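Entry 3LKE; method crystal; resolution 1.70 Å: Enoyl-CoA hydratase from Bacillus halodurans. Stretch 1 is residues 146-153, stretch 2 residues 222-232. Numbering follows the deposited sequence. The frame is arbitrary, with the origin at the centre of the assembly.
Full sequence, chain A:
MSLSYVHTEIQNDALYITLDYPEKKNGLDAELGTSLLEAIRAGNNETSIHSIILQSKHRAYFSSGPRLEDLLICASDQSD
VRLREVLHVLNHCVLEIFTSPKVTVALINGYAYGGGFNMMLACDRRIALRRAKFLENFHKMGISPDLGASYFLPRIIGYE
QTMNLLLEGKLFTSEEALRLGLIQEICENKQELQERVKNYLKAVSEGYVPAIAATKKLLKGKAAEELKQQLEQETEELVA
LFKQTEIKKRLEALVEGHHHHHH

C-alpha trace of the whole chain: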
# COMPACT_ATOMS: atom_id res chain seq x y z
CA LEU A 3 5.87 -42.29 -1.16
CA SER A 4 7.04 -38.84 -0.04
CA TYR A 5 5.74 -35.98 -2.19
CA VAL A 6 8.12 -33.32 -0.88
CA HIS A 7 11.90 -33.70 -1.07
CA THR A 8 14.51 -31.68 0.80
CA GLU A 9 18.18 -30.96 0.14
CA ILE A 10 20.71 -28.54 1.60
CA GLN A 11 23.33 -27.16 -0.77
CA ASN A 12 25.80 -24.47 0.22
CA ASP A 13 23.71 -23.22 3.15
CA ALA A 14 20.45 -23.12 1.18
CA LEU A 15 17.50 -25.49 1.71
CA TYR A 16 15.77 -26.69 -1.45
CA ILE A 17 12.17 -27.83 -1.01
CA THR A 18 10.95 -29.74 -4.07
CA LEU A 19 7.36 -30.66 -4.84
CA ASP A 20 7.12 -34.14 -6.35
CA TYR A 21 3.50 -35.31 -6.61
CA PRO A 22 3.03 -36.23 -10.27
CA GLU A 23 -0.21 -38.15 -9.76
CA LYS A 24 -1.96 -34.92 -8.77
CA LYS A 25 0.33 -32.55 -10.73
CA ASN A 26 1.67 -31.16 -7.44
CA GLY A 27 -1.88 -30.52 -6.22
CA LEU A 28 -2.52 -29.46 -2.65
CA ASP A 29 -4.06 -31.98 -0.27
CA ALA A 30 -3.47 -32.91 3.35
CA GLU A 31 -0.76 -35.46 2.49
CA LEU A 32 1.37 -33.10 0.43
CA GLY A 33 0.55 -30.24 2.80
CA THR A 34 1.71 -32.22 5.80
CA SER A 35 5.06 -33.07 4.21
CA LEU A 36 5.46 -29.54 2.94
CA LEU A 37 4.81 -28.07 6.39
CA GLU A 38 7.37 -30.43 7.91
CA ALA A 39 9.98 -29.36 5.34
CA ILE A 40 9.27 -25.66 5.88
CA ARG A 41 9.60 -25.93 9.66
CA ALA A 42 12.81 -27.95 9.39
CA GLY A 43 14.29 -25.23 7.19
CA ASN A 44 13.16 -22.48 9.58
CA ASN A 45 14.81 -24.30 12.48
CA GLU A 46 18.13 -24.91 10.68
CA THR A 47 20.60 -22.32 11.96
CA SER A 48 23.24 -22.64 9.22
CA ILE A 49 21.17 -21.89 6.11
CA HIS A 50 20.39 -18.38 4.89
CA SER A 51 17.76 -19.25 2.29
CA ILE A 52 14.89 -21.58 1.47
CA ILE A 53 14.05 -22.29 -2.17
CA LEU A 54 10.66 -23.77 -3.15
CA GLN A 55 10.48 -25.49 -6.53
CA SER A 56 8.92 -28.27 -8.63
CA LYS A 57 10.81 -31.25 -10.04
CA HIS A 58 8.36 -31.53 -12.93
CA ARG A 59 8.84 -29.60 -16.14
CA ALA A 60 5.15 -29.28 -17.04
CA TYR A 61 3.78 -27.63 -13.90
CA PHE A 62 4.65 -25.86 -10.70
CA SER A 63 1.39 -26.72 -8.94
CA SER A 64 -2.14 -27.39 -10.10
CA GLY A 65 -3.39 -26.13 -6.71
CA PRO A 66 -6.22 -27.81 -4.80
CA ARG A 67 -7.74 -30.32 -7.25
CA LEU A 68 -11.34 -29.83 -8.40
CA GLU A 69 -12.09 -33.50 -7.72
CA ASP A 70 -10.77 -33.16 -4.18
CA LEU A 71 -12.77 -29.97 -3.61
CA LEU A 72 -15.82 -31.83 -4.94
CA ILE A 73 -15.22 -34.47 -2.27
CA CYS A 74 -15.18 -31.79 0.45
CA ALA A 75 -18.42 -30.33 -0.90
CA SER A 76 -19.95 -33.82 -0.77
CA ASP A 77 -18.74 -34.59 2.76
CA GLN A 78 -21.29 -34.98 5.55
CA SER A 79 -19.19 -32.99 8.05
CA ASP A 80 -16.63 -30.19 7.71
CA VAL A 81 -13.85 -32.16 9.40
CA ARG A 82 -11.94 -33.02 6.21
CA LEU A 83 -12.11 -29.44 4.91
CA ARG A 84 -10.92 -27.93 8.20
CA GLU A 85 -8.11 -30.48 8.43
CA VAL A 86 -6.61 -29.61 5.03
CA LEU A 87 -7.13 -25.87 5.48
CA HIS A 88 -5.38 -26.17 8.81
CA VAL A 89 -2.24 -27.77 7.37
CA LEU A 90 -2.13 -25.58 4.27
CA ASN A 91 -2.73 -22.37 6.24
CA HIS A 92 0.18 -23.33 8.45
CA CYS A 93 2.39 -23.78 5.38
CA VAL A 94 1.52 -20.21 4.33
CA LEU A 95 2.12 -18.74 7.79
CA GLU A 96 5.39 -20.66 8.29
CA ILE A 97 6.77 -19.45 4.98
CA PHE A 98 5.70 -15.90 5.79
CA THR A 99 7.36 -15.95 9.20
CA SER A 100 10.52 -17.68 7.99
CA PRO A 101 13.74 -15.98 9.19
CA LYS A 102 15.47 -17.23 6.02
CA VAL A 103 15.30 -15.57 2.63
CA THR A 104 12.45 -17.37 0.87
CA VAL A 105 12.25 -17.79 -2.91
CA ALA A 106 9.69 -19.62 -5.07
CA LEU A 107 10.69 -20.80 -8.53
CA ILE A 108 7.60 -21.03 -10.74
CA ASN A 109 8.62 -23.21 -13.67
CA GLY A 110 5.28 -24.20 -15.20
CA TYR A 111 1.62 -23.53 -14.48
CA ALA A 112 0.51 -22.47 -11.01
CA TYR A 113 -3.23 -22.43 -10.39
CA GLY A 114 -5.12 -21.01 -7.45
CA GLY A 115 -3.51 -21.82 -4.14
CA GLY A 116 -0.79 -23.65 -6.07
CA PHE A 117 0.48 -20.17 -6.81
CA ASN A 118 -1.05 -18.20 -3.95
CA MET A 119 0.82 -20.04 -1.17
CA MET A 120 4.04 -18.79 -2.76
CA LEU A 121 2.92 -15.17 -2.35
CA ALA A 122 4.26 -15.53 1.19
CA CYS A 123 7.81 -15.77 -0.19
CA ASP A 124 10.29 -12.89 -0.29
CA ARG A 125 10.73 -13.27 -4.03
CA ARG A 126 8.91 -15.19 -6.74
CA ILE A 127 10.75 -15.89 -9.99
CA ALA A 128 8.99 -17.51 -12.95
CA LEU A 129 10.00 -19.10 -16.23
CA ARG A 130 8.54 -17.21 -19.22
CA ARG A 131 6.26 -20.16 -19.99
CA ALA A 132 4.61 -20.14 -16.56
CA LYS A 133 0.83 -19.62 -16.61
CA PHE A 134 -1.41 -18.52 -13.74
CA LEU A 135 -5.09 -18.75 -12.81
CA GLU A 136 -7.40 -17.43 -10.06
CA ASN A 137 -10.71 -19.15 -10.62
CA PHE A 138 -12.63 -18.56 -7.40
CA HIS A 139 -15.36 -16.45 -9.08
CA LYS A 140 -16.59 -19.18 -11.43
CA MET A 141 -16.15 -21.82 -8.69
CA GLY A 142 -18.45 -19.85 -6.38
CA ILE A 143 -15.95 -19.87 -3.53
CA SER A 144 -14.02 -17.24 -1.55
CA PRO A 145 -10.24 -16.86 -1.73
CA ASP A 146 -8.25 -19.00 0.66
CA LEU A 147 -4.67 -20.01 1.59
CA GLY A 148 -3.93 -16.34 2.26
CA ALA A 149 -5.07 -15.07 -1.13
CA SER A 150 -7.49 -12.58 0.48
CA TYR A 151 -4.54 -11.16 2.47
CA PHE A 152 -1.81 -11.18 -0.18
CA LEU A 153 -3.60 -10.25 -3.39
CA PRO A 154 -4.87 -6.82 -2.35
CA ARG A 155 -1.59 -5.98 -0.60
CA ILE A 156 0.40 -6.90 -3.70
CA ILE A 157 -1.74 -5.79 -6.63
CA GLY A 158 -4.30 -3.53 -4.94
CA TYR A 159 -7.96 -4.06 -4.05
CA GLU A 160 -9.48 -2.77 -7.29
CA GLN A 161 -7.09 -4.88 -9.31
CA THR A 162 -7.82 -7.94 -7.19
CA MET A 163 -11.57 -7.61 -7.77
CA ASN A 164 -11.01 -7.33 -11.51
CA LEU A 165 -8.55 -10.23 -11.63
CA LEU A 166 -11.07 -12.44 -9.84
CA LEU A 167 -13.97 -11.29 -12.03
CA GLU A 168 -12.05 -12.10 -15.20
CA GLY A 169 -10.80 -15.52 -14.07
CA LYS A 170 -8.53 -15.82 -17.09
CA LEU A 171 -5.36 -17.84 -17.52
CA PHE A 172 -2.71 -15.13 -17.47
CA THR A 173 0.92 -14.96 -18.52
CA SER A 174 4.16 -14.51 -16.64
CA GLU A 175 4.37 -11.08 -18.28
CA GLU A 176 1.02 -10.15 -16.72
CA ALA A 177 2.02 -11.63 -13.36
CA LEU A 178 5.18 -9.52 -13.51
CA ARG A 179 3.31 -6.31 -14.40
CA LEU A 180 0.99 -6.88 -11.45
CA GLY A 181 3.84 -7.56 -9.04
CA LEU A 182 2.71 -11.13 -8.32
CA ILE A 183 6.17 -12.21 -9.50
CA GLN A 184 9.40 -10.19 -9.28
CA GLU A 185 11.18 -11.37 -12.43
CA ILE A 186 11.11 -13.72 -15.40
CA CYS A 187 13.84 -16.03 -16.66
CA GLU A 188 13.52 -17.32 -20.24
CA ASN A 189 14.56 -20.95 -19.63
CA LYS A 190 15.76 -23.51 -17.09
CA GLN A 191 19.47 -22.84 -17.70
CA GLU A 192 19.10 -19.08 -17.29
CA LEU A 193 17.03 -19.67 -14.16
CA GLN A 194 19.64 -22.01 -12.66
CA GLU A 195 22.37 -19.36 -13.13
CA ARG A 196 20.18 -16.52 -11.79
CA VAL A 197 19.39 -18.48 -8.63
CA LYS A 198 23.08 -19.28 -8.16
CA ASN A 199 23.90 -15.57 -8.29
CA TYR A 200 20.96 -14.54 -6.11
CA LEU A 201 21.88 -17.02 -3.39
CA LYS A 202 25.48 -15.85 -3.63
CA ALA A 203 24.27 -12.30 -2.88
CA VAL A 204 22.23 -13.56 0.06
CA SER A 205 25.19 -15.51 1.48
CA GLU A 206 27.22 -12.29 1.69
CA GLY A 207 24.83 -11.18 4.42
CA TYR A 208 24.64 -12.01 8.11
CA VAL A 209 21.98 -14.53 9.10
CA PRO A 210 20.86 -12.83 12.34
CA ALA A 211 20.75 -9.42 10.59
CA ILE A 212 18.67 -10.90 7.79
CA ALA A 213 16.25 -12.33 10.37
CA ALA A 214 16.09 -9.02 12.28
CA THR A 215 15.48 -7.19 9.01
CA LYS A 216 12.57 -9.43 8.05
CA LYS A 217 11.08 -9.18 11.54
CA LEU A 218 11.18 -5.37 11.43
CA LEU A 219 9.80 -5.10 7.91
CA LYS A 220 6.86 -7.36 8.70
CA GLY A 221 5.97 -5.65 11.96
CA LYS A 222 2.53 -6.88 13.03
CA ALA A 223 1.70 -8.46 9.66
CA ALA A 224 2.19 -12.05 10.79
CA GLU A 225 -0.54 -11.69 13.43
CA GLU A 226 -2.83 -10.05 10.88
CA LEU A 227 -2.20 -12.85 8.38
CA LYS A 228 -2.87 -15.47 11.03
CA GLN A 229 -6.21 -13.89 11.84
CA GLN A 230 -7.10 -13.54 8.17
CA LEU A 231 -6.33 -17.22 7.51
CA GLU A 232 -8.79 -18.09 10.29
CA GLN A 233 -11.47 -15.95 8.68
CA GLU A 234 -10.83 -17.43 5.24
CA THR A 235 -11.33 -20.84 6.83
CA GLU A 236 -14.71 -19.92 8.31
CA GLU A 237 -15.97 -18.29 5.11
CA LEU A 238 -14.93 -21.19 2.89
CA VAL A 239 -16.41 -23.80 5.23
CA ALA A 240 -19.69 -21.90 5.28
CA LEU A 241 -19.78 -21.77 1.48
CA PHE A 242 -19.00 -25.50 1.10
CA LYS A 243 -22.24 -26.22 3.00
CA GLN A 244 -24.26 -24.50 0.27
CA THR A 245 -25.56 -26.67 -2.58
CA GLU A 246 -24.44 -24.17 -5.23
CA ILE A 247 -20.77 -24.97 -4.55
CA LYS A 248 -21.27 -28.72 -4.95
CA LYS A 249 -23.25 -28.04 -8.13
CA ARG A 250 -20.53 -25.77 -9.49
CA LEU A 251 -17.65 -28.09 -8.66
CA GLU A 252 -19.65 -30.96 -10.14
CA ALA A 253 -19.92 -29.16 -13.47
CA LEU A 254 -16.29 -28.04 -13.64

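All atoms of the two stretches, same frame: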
# COMPACT_ATOMS: atom_id res chain seq x y z
N ASP A 146 -8.83 -18.40 -0.52
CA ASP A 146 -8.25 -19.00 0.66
C ASP A 146 -6.73 -19.12 0.54
O ASP A 146 -6.13 -18.56 -0.38
CB ASP A 146 -8.89 -20.37 0.90
CG ASP A 146 -8.51 -21.37 -0.18
OD1 ASP A 146 -7.94 -20.95 -1.21
OD2 ASP A 146 -8.79 -22.57 -0.00
N LEU A 147 -6.13 -19.85 1.49
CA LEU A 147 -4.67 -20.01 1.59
C LEU A 147 -3.93 -18.67 1.56
O LEU A 147 -2.82 -18.57 1.02
CB LEU A 147 -4.17 -20.94 0.50
CG LEU A 147 -4.94 -22.27 0.49
CD1 LEU A 147 -4.25 -23.27 -0.44
CD2 LEU A 147 -5.07 -22.85 1.89
N GLY A 148 -4.54 -17.66 2.17
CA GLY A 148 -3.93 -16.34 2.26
C GLY A 148 -4.22 -15.39 1.11
O GLY A 148 -3.83 -14.22 1.17
N ALA A 149 -4.88 -15.87 0.07
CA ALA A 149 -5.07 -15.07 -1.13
C ALA A 149 -5.81 -13.74 -0.83
O ALA A 149 -5.52 -12.70 -1.44
CB ALA A 149 -5.81 -15.86 -2.20
N SER A 150 -6.75 -13.79 0.11
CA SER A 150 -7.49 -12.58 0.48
C SER A 150 -6.62 -11.57 1.23
O SER A 150 -6.97 -10.39 1.29
CB SER A 150 -8.76 -12.91 1.28
OG SER A 150 -8.46 -13.23 2.63
N TYR A 151 -5.51 -12.03 1.81
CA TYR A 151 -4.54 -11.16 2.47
C TYR A 151 -3.51 -10.64 1.45
O TYR A 151 -3.26 -9.43 1.32
CB TYR A 151 -3.81 -11.92 3.59
CG TYR A 151 -2.76 -11.09 4.28
CD1 TYR A 151 -3.09 -10.23 5.32
CD2 TYR A 151 -1.42 -11.16 3.88
CE1 TYR A 151 -2.14 -9.47 5.95
CE2 TYR A 151 -0.45 -10.39 4.49
CZ TYR A 151 -0.82 -9.54 5.52
OH TYR A 151 0.13 -8.76 6.14
N PHE A 152 -2.91 -11.56 0.69
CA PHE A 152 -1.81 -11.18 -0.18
C PHE A 152 -2.21 -10.44 -1.44
O PHE A 152 -1.57 -9.46 -1.79
CB PHE A 152 -0.94 -12.39 -0.54
CG PHE A 152 -0.16 -12.92 0.62
CD1 PHE A 152 0.96 -12.23 1.07
CD2 PHE A 152 -0.54 -14.10 1.27
CE1 PHE A 152 1.69 -12.70 2.14
CE2 PHE A 152 0.19 -14.57 2.35
CZ PHE A 152 1.31 -13.87 2.79
N LEU A 153 -3.24 -10.91 -2.14
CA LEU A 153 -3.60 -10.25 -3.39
C LEU A 153 -3.82 -8.73 -3.28
O LEU A 153 -3.23 -7.96 -4.03
CB LEU A 153 -4.80 -10.93 -4.05
CG LEU A 153 -4.53 -12.35 -4.57
CD1 LEU A 153 -5.82 -13.01 -5.03
CD2 LEU A 153 -3.48 -12.36 -5.69
N LYS A 222 3.65 -6.12 12.48
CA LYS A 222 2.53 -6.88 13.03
C LYS A 222 1.82 -7.74 11.98
O LYS A 222 0.78 -8.35 12.27
CB LYS A 222 1.52 -5.92 13.66
CG LYS A 222 2.11 -5.09 14.78
CD LYS A 222 2.60 -5.98 15.91
CE LYS A 222 3.39 -5.19 16.95
NZ LYS A 222 2.59 -4.06 17.51
N ALA A 223 2.36 -7.79 10.77
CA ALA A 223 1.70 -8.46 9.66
C ALA A 223 1.45 -9.95 9.90
O ALA A 223 0.42 -10.48 9.49
CB ALA A 223 2.48 -8.25 8.36
N ALA A 224 2.36 -10.62 10.59
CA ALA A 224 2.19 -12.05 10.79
C ALA A 224 0.93 -12.34 11.61
O ALA A 224 0.21 -13.31 11.34
CB ALA A 224 3.42 -12.66 11.45
N GLU A 225 0.65 -11.50 12.60
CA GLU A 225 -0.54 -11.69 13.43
C GLU A 225 -1.80 -11.43 12.60
O GLU A 225 -2.80 -12.15 12.70
CB GLU A 225 -0.51 -10.77 14.65
CG GLU A 225 -1.74 -10.88 15.52
CD GLU A 225 -1.97 -12.29 16.02
OE1 GLU A 225 -0.98 -12.96 16.39
OE2 GLU A 225 -3.15 -12.73 16.03
N GLU A 226 -1.73 -10.39 11.77
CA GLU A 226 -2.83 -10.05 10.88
C GLU A 226 -3.11 -11.16 9.87
O GLU A 226 -4.27 -11.45 9.57
CB GLU A 226 -2.54 -8.73 10.17
CG GLU A 226 -2.37 -7.60 11.15
CD GLU A 226 -3.51 -7.52 12.15
OE1 GLU A 226 -4.67 -7.32 11.71
OE2 GLU A 226 -3.25 -7.67 13.36
N LEU A 227 -2.05 -11.75 9.32
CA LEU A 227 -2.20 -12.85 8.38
C LEU A 227 -2.84 -14.04 9.09
O LEU A 227 -3.76 -14.69 8.57
CB LEU A 227 -0.83 -13.25 7.80
CG LEU A 227 -0.80 -14.52 6.95
CD1 LEU A 227 -1.85 -14.45 5.82
CD2 LEU A 227 0.60 -14.74 6.39
N LYS A 228 -2.35 -14.32 10.29
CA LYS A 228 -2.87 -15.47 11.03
C LYS A 228 -4.37 -15.32 11.22
O LYS A 228 -5.13 -16.27 10.98
CB LYS A 228 -2.16 -15.62 12.38
CG LYS A 228 -2.77 -16.73 13.24
CD LYS A 228 -1.92 -17.05 14.47
CE LYS A 228 -2.12 -16.02 15.57
NZ LYS A 228 -1.45 -16.45 16.84
N GLN A 229 -4.79 -14.13 11.64
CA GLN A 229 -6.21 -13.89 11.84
C GLN A 229 -7.00 -13.98 10.54
O GLN A 229 -8.12 -14.46 10.52
CB GLN A 229 -6.45 -12.54 12.50
CG GLN A 229 -5.83 -12.41 13.87
CD GLN A 229 -6.10 -11.06 14.49
OE1 GLN A 229 -7.03 -10.36 14.09
NE2 GLN A 229 -5.27 -10.67 15.46
N GLN A 230 -6.40 -13.51 9.45
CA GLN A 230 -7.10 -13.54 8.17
C GLN A 230 -7.27 -14.99 7.68
O GLN A 230 -8.30 -15.34 7.11
CB GLN A 230 -6.36 -12.69 7.13
CG GLN A 230 -7.13 -12.55 5.83
CD GLN A 230 -7.32 -11.11 5.41
OE1 GLN A 230 -7.09 -10.18 6.19
NE2 GLN A 230 -7.73 -10.91 4.16
N LEU A 231 -6.26 -15.81 7.91
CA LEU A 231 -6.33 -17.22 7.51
C LEU A 231 -7.50 -17.90 8.24
O LEU A 231 -8.22 -18.72 7.66
CB LEU A 231 -5.01 -17.93 7.83
CG LEU A 231 -3.86 -17.51 6.91
CD1 LEU A 231 -2.50 -18.02 7.38
CD2 LEU A 231 -4.15 -18.00 5.50
N GLU A 232 -7.69 -17.53 9.50
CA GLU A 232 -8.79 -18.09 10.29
C GLU A 232 -10.13 -17.71 9.67
O GLU A 232 -11.02 -18.54 9.50
CB GLU A 232 -8.70 -17.63 11.74
CG GLU A 232 -7.50 -18.20 12.50
CD GLU A 232 -7.24 -17.48 13.82
OE1 GLU A 232 -6.36 -17.95 14.58
OE2 GLU A 232 -7.91 -16.46 14.09

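The helix of stretch 2 (223-232) packs against a turn and the first residues of the helix at 149-153, their axes 9.4 Å apart at closest approach and inclined at 138°, and together the two stretches bury 386 Å². K222 occupies the N-cap position of the stretch 2 helix and does not reach across. At A223 the small side chain leaves room for the end of Y151, whose OH lies 3.3 Å from A223 CB. E226 adds a lighter contact, its CB 4.3 Å from Y151 CE1, while its carboxylate leads away. L227 is buried and packs on the aromatic side chains: its CB sits over the face of the Y151 ring, 4.2 Å from the centroid and nearly on the ring normal, a CH-pi contact. Its CD1 lies 3.8 Å from Y151 CG and its CD2 3.8 Å from F152 CZ, so the side chain packs against both aromatic rings. Thus Y151, with chi1 t, enters as a knob among A223, E226, L227 and Q230. Q230 supplies the polar link: its NE2 donates a nearly straight hydrogen bond to S150 OG (2.9 Å), while its OE1 lies at the edge of the Y151 ring. One turn beyond L227, L231 sends CD2 to within 3.4 Å of G148 N. Glycine suits G148, since at its backbone angles a CB would jam against the preceding carbonyl O and be crowded by F152 CE2.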